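Local structure of nucleoside diphosphate kinase family protein (Babesia bovis, 3JS9) at residues Ala43-Pro48 with Pro77-Ile82; Met50-Gln55 with Cys135-Thr140; Val16-Val21 with Asp71-Gly76. The protein probably transfers the terminal phosphate of a nucleoside triphosphate to a nucleoside diphosphate, using magnesium and a phosphorylated histidine intermediate. One frame throughout, in Å; residues are numbered along the deposited sequence.

Contact 1 (Ala43-Pro48 with Pro77-Ile82); sequences AKFEHP and PVFCMI. With SO4 (sulfate ion), chain D.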
# COMPACT_ATOMS: atom_id res chain seq x y z
N ALA A 43 -13.94 17.48 -9.77
CA ALA A 43 -13.49 16.26 -10.40
C ALA A 43 -14.62 15.75 -11.25
O ALA A 43 -15.78 15.95 -10.87
CB ALA A 43 -13.14 15.22 -9.33
N LYS A 44 -14.30 15.11 -12.38
CA LYS A 44 -15.29 14.38 -13.20
C LYS A 44 -14.62 13.46 -14.22
O LYS A 44 -13.58 13.79 -14.77
CB LYS A 44 -16.21 15.34 -13.95
CG LYS A 44 -15.45 16.33 -14.84
CD LYS A 44 -16.38 17.23 -15.59
CE LYS A 44 -15.61 18.31 -16.34
NZ LYS A 44 -16.54 19.44 -16.73
N PHE A 45 -15.23 12.30 -14.47
CA PHE A 45 -14.84 11.39 -15.53
C PHE A 45 -15.54 11.93 -16.81
O PHE A 45 -16.70 12.28 -16.75
CB PHE A 45 -15.38 9.99 -15.19
CG PHE A 45 -14.83 8.86 -16.03
CD1 PHE A 45 -13.46 8.78 -16.34
CD2 PHE A 45 -15.68 7.86 -16.47
CE1 PHE A 45 -12.96 7.74 -17.08
CE2 PHE A 45 -15.19 6.78 -17.24
CZ PHE A 45 -13.82 6.72 -17.53
N GLU A 46 -14.84 11.99 -17.94
CA GLU A 46 -15.48 12.44 -19.18
C GLU A 46 -14.82 11.97 -20.48
O GLU A 46 -13.64 11.53 -20.50
CB GLU A 46 -15.63 13.95 -19.21
CG GLU A 46 -14.46 14.68 -19.79
CD GLU A 46 -14.71 16.17 -19.84
OE1 GLU A 46 -15.76 16.64 -19.31
OE2 GLU A 46 -13.86 16.89 -20.40
N HIS A 47 -15.61 12.04 -21.54
CA HIS A 47 -15.14 11.97 -22.92
C HIS A 47 -15.07 13.41 -23.43
O HIS A 47 -16.08 14.01 -23.71
CB HIS A 47 -16.15 11.17 -23.73
CG HIS A 47 -15.75 10.92 -25.15
ND1 HIS A 47 -15.83 9.67 -25.74
CD2 HIS A 47 -15.29 11.76 -26.11
CE1 HIS A 47 -15.41 9.75 -26.99
NE2 HIS A 47 -15.07 11.01 -27.24
N PRO A 48 -13.88 13.98 -23.53
CA PRO A 48 -13.73 15.39 -23.93
C PRO A 48 -14.17 15.64 -25.39
O PRO A 48 -14.19 14.71 -26.22
CB PRO A 48 -12.22 15.64 -23.83
CG PRO A 48 -11.62 14.37 -23.39
CD PRO A 48 -12.60 13.26 -23.60
N PRO A 77 -11.13 8.02 -22.67
CA PRO A 77 -11.69 8.93 -21.68
C PRO A 77 -10.58 9.60 -20.85
O PRO A 77 -9.42 9.16 -20.91
CB PRO A 77 -12.50 7.99 -20.80
CG PRO A 77 -11.81 6.70 -20.91
CD PRO A 77 -11.24 6.61 -22.26
N VAL A 78 -10.93 10.64 -20.10
CA VAL A 78 -9.97 11.28 -19.20
C VAL A 78 -10.60 11.50 -17.85
O VAL A 78 -11.82 11.49 -17.74
CB VAL A 78 -9.42 12.65 -19.78
CG1 VAL A 78 -8.80 12.43 -21.15
CG2 VAL A 78 -10.52 13.74 -19.83
N PHE A 79 -9.79 11.69 -16.81
CA PHE A 79 -10.34 12.04 -15.51
C PHE A 79 -9.80 13.39 -15.07
O PHE A 79 -8.59 13.55 -14.93
CB PHE A 79 -10.08 10.94 -14.48
CG PHE A 79 -10.71 11.19 -13.13
CD1 PHE A 79 -10.02 11.87 -12.15
CD2 PHE A 79 -11.99 10.71 -12.84
CE1 PHE A 79 -10.60 12.09 -10.91
CE2 PHE A 79 -12.58 10.94 -11.60
CZ PHE A 79 -11.90 11.63 -10.64
N CYS A 80 -10.71 14.35 -14.87
CA CYS A 80 -10.39 15.76 -14.63
C CYS A 80 -10.50 16.10 -13.18
O CYS A 80 -11.46 15.69 -12.53
CB CYS A 80 -11.36 16.67 -15.38
SG CYS A 80 -11.67 16.27 -17.13
N MET A 81 -9.56 16.91 -12.68
CA MET A 81 -9.54 17.37 -11.28
C MET A 81 -9.03 18.79 -11.18
O MET A 81 -8.23 19.20 -12.03
CB MET A 81 -8.63 16.50 -10.40
CG MET A 81 -9.12 15.05 -10.25
SD MET A 81 -7.76 14.04 -9.65
CE MET A 81 -6.86 13.62 -11.18
N ILE A 82 -9.48 19.52 -10.17
CA ILE A 82 -8.82 20.76 -9.74
C ILE A 82 -8.49 20.58 -8.26
O ILE A 82 -9.33 20.13 -7.50
CB ILE A 82 -9.71 22.00 -9.88
CG1 ILE A 82 -9.99 22.30 -11.34
CG2 ILE A 82 -9.09 23.23 -9.15
CD1 ILE A 82 -10.97 23.51 -11.53
S SO4 D . -14.15 9.73 -30.75
O1 SO4 D . -12.71 9.76 -31.03
O2 SO4 D . -14.45 10.90 -29.93
O3 SO4 D . -14.91 9.74 -31.99
O4 SO4 D . -14.51 8.48 -30.07

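Contact 2 (Met50-Gln55 with Cys135-Thr140); sequences MDVVAQ and CALWFT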
# COMPACT_ATOMS: atom_id res chain seq x y z
N MET A 50 -13.53 17.62 -29.07
CA MET A 50 -12.38 18.12 -29.81
C MET A 50 -12.08 19.61 -29.54
O MET A 50 -10.93 19.98 -29.42
CB MET A 50 -12.47 17.82 -31.31
CG MET A 50 -11.19 18.19 -32.11
SD MET A 50 -9.69 17.19 -31.75
CE MET A 50 -10.16 15.65 -32.55
N ASP A 51 -13.11 20.44 -29.42
CA ASP A 51 -12.89 21.88 -29.24
C ASP A 51 -12.15 22.21 -27.94
O ASP A 51 -11.30 23.12 -27.92
CB ASP A 51 -14.21 22.68 -29.26
CG ASP A 51 -15.04 22.41 -30.50
OD1 ASP A 51 -15.97 21.55 -30.39
OD2 ASP A 51 -14.76 23.03 -31.56
N VAL A 52 -12.49 21.49 -26.87
CA VAL A 52 -11.83 21.65 -25.58
C VAL A 52 -10.38 21.17 -25.68
O VAL A 52 -9.44 21.87 -25.26
CB VAL A 52 -12.61 20.94 -24.42
CG1 VAL A 52 -11.82 20.90 -23.12
CG2 VAL A 52 -13.97 21.64 -24.17
N VAL A 53 -10.19 20.02 -26.30
CA VAL A 53 -8.84 19.53 -26.49
C VAL A 53 -7.99 20.49 -27.33
O VAL A 53 -6.83 20.75 -26.99
CB VAL A 53 -8.79 18.08 -27.08
CG1 VAL A 53 -7.34 17.64 -27.25
CG2 VAL A 53 -9.55 17.12 -26.18
N ALA A 54 -8.56 21.03 -28.40
CA ALA A 54 -7.82 21.97 -29.23
C ALA A 54 -7.44 23.24 -28.47
O ALA A 54 -6.34 23.75 -28.65
CB ALA A 54 -8.57 22.29 -30.50
N GLN A 55 -8.31 23.72 -27.58
CA GLN A 55 -7.96 24.87 -26.74
C GLN A 55 -6.93 24.49 -25.71
O GLN A 55 -6.11 25.33 -25.34
CB GLN A 55 -9.17 25.45 -25.98
CG GLN A 55 -9.94 26.49 -26.70
CD GLN A 55 -9.06 27.42 -27.52
OE1 GLN A 55 -8.96 27.26 -28.75
NE2 GLN A 55 -8.40 28.39 -26.85
N CYS A 135 -8.29 25.43 -15.62
CA CYS A 135 -9.37 25.27 -14.61
C CYS A 135 -10.72 25.76 -15.12
O CYS A 135 -11.76 25.08 -14.93
CB CYS A 135 -9.03 25.95 -13.27
SG CYS A 135 -7.72 25.09 -12.35
N ALA A 136 -10.71 26.93 -15.78
CA ALA A 136 -11.92 27.50 -16.39
C ALA A 136 -12.33 26.76 -17.66
O ALA A 136 -13.53 26.65 -17.96
CB ALA A 136 -11.76 28.97 -16.66
N LEU A 137 -11.35 26.25 -18.40
CA LEU A 137 -11.62 25.52 -19.64
C LEU A 137 -12.26 24.13 -19.43
O LEU A 137 -13.16 23.75 -20.16
CB LEU A 137 -10.33 25.37 -20.45
CG LEU A 137 -10.36 24.45 -21.68
CD1 LEU A 137 -11.27 25.02 -22.77
CD2 LEU A 137 -8.97 24.24 -22.22
N TRP A 138 -11.79 23.36 -18.45
CA TRP A 138 -12.27 21.97 -18.30
C TRP A 138 -13.52 21.82 -17.39
O TRP A 138 -14.26 20.83 -17.46
CB TRP A 138 -11.12 21.08 -17.82
CG TRP A 138 -10.06 20.87 -18.86
CD1 TRP A 138 -8.94 21.64 -19.06
CD2 TRP A 138 -10.04 19.84 -19.86
NE1 TRP A 138 -8.20 21.11 -20.11
CE2 TRP A 138 -8.86 20.01 -20.61
CE3 TRP A 138 -10.88 18.75 -20.15
CZ2 TRP A 138 -8.50 19.15 -21.64
CZ3 TRP A 138 -10.52 17.88 -21.17
CH2 TRP A 138 -9.35 18.10 -21.92
N PHE A 139 -13.74 22.83 -16.56
CA PHE A 139 -14.82 22.79 -15.58
C PHE A 139 -15.68 24.04 -15.66
O PHE A 139 -15.15 25.16 -15.67
CB PHE A 139 -14.22 22.70 -14.18
CG PHE A 139 -13.77 21.31 -13.78
CD1 PHE A 139 -12.42 20.97 -13.78
CD2 PHE A 139 -14.70 20.35 -13.37
CE1 PHE A 139 -12.02 19.70 -13.39
CE2 PHE A 139 -14.28 19.08 -12.96
CZ PHE A 139 -12.96 18.76 -12.98
N THR A 140 -16.99 23.88 -15.70
CA THR A 140 -17.87 25.05 -15.62
C THR A 140 -17.84 25.47 -14.16
O THR A 140 -17.60 24.65 -13.29
CB THR A 140 -19.32 24.72 -16.07
OG1 THR A 140 -19.92 23.81 -15.13
CG2 THR A 140 -19.35 24.06 -17.41

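Contact 3 (Val16-Val21 with Asp71-Gly76); sequences VKPDGV and DFISHG. With SO4 (sulfate ion), chain D; SO4 (sulfate ion), chain G.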
# COMPACT_ATOMS: atom_id res chain seq x y z
N VAL A 16 -5.94 12.86 -15.47
CA VAL A 16 -5.53 11.51 -15.82
C VAL A 16 -5.89 11.34 -17.30
O VAL A 16 -7.06 11.51 -17.68
CB VAL A 16 -6.27 10.44 -15.00
CG1 VAL A 16 -5.74 9.04 -15.36
CG2 VAL A 16 -6.10 10.74 -13.54
N LYS A 17 -4.89 11.00 -18.11
CA LYS A 17 -5.07 10.92 -19.55
C LYS A 17 -5.50 9.51 -19.91
O LYS A 17 -5.50 8.62 -19.05
CB LYS A 17 -3.77 11.26 -20.25
CG LYS A 17 -3.22 12.66 -20.04
CD LYS A 17 -1.89 12.69 -20.76
CE LYS A 17 -1.05 13.88 -20.44
NZ LYS A 17 0.20 13.68 -21.25
N PRO A 18 -5.84 9.28 -21.20
CA PRO A 18 -6.39 7.96 -21.53
C PRO A 18 -5.53 6.77 -21.13
O PRO A 18 -6.08 5.72 -20.78
CB PRO A 18 -6.56 8.02 -23.06
CG PRO A 18 -6.88 9.48 -23.31
CD PRO A 18 -6.02 10.25 -22.31
N ASP A 19 -4.20 6.89 -21.22
CA ASP A 19 -3.32 5.78 -20.86
C ASP A 19 -3.42 5.53 -19.35
O ASP A 19 -3.50 4.37 -18.90
CB ASP A 19 -1.87 6.01 -21.35
CG ASP A 19 -1.30 7.37 -20.91
OD1 ASP A 19 -2.00 8.39 -21.09
OD2 ASP A 19 -0.18 7.42 -20.37
N GLY A 20 -3.47 6.61 -18.55
CA GLY A 20 -3.76 6.49 -17.11
C GLY A 20 -5.04 5.67 -16.85
O GLY A 20 -5.07 4.76 -16.00
N VAL A 21 -6.10 5.98 -17.61
CA VAL A 21 -7.38 5.38 -17.35
C VAL A 21 -7.40 3.91 -17.74
O VAL A 21 -7.89 3.08 -16.97
CB VAL A 21 -8.54 6.12 -18.06
CG1 VAL A 21 -9.85 5.33 -17.95
CG2 VAL A 21 -8.68 7.57 -17.49
N ASP A 71 -6.27 14.06 -31.18
CA ASP A 71 -7.08 12.86 -31.43
C ASP A 71 -6.97 11.87 -30.27
O ASP A 71 -7.93 11.19 -29.90
CB ASP A 71 -6.65 12.14 -32.72
CG ASP A 71 -7.06 12.88 -34.01
OD1 ASP A 71 -7.89 13.82 -33.97
OD2 ASP A 71 -6.54 12.49 -35.09
N PHE A 72 -5.79 11.82 -29.69
CA PHE A 72 -5.50 10.85 -28.65
C PHE A 72 -6.30 11.19 -27.39
O PHE A 72 -6.90 10.31 -26.73
CB PHE A 72 -4.00 10.85 -28.38
CG PHE A 72 -3.60 10.03 -27.21
CD1 PHE A 72 -3.65 8.64 -27.27
CD2 PHE A 72 -3.19 10.65 -26.02
CE1 PHE A 72 -3.29 7.89 -26.16
CE2 PHE A 72 -2.82 9.90 -24.93
CZ PHE A 72 -2.87 8.53 -24.98
N ILE A 73 -6.33 12.48 -27.06
CA ILE A 73 -7.06 12.91 -25.88
C ILE A 73 -8.57 13.02 -26.05
O ILE A 73 -9.32 12.62 -25.16
CB ILE A 73 -6.42 14.13 -25.26
CG1 ILE A 73 -5.12 13.63 -24.63
CG2 ILE A 73 -7.32 14.69 -24.17
CD1 ILE A 73 -4.10 14.65 -24.49
N SER A 74 -9.02 13.52 -27.19
CA SER A 74 -10.45 13.63 -27.44
C SER A 74 -11.09 12.24 -27.57
O SER A 74 -12.26 12.05 -27.20
CB SER A 74 -10.74 14.54 -28.65
OG SER A 74 -10.46 13.88 -29.88
N HIS A 75 -10.34 11.26 -28.06
CA HIS A 75 -10.88 9.90 -28.07
C HIS A 75 -11.20 9.45 -26.64
O HIS A 75 -12.12 8.65 -26.44
CB HIS A 75 -9.98 8.90 -28.78
CG HIS A 75 -10.54 7.51 -28.81
ND1 HIS A 75 -11.72 7.19 -29.46
CD2 HIS A 75 -10.08 6.34 -28.28
CE1 HIS A 75 -11.96 5.90 -29.33
NE2 HIS A 75 -10.99 5.36 -28.62
N GLY A 76 -10.42 9.97 -25.68
CA GLY A 76 -10.63 9.77 -24.26
C GLY A 76 -10.56 8.33 -23.83
O GLY A 76 -9.97 7.47 -24.54
S SO4 D . -14.15 9.73 -30.75
O1 SO4 D . -12.71 9.76 -31.03
O2 SO4 D . -14.45 10.90 -29.93
O3 SO4 D . -14.91 9.74 -31.99
O4 SO4 D . -14.51 8.48 -30.07
S SO4 G . 0.68 17.27 -21.12
O1 SO4 G . 1.15 17.77 -19.82
O2 SO4 G . 1.24 18.11 -22.16
O3 SO4 G . -0.78 17.25 -21.34
O4 SO4 G . 1.19 15.93 -21.21

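Contact 1 (Ala43-Pro48 with Pro77-Ile82)
K44 and C80 face each other as a hydrogen-bonded pair in the four-stranded antiparallel sheet of this ferredoxin-like fold, where strand 39-46, outermost within the chain, runs antiparallel to strand 78-85. K44 N to C80 O and C80 N to K44 O are both 2.9 Å, and E46 and V78 repeat the exchange two residues on. The side chain of F45 shows how one face is packed. Its CG lies anti to the backbone N (chi1 -168°), with CB 4.2 Å from CD2 of the F79 ring. Farther out, CD1 comes 3.5 Å from V78 O, CE1 touches CB of P77, and CZ closes on the same CB at 3.7 Å. A large aromatic group suits the place because W147 of a second subunit meets the ring edge-to-face, and backbone bonds from A43 and F45 reach that subunit too. A43, small enough for the tight pairing with M81, sets its CB against F79 CZ. The other face carries K44, E46, V78 and C80; here W138 covers E46 and C80. K44 turns its polar end to Q143 and the carbonyl of W138. Past the strand, P48 CG rests 3.8 Å from V78 CG2.

Contact 2 (Met50-Gln55 with Cys135-Thr140)
V52 and L137 mark the nearest approach of two backbones, their CA atoms 7.1 Å apart, where helix 50-56 meets the last turn of helix 128-138. Both helices are additions to the ferredoxin-like core, packed on the sheet face that carries E46 and C80, opposite helix 26-36. F139 leaves helical geometry directly after W138, and its N makes only a weak bond back to C135 O. No hydrogen bond joins the segments; branched and aromatic side chains suit a joint made by shape alone. L137, its CG anti to the backbone N (chi1 171°), straddles the outer part of the seam: CD1 meets the aliphatic CB of Q55 at 3.9 Å, while CD2 lies 3.9 Å from V52 O. The amide of Q55 leads away from L137, as befits an exposed residue. Deeper in, W138 brings its broad indole between helix 50-56 and the sheet, where it stacks on Y13. V53 adds a looser touch, CG2 to W138 CH2. V52 and W138 make a CH-pi interaction: V52 CG1 stands 3.6 Å from the centroid of the six-membered ring of W138, only 5° off the ring normal.

Contact 3 (Val16-Val21 with Asp71-Gly76)
P18 presses its ring into the C-terminal end of helix 66-75, meeting the backbone as much as side chains: its CG lies 3.5 Å from the carbonyl O of F72, and its CB comes 3.8 Å from the O of G76. No hydrogen bond crosses the contact. Proline suits the first turn of helix 18-22, where its missing N-H costs no helical bond, and K17 just before it occupies the N-cap position. On the other side, G76, the first residue to leave helical geometry, has positive phi (61°), a conformation easiest for a residue without a side chain, and so turns the chain toward strand 78-85.

The F72 ring takes P18 CG over one face. CE2 of F72 also approaches P18 CD, which touches I73 CG1 at 4.2 Å; the P18 and I73 side chains cross at about a right angle. At the edge of the F72 ring, close to its plane, D19 OD1 stands 4.0 Å from CZ, a place where the slightly positive rim hydrogens should be agreeable to a carboxylate. The other oxygen, OD2, accepts the backbone N of I121, which helps hold the acid in position. W154 of a third subunit packs on P18, D19 and F72.

Two sulfates flank the contact. H75 ND1 divides its bond between O1 and O4 of one, at 3.2 and 3.1 Å. K17, extended beyond CG, carries NZ to N120 OD1 and to a second sulfate, which is also bound by H123 and Y57; the K17 bond to it is so short that its length is doubtful. K17 and N120 are predicted ATP ligands and H123 the predicted phosphohistidine, so this sulfate probably marks a phosphate position in the nucleoside diphosphate kinase active site.

Overall arrangement
Contacts 1 and 3 are buried, whereas contact 2 is only partly buried. Chemistry follows place: contact 1 joins neighbouring strands by backbone hydrogen bonds, while contacts 2 and 3 join helices by van der Waals packing with no hydrogen bond across, in contact 3 partly against backbone carbonyls. Contact 1 is central. The backbone hydrogen bond between F79 and V16 continues its sheet into contact 3, and W138 and F139 of contact 2 cover K44, E46 and C80. Helices 50-56 and 66-75 also touch directly, V53 meeting I73 and S74. One sulfate is shared by H47 of contact 1 and H75 of contact 3. Along the chain every pair of contacts alternates its segments, so their spans overlap.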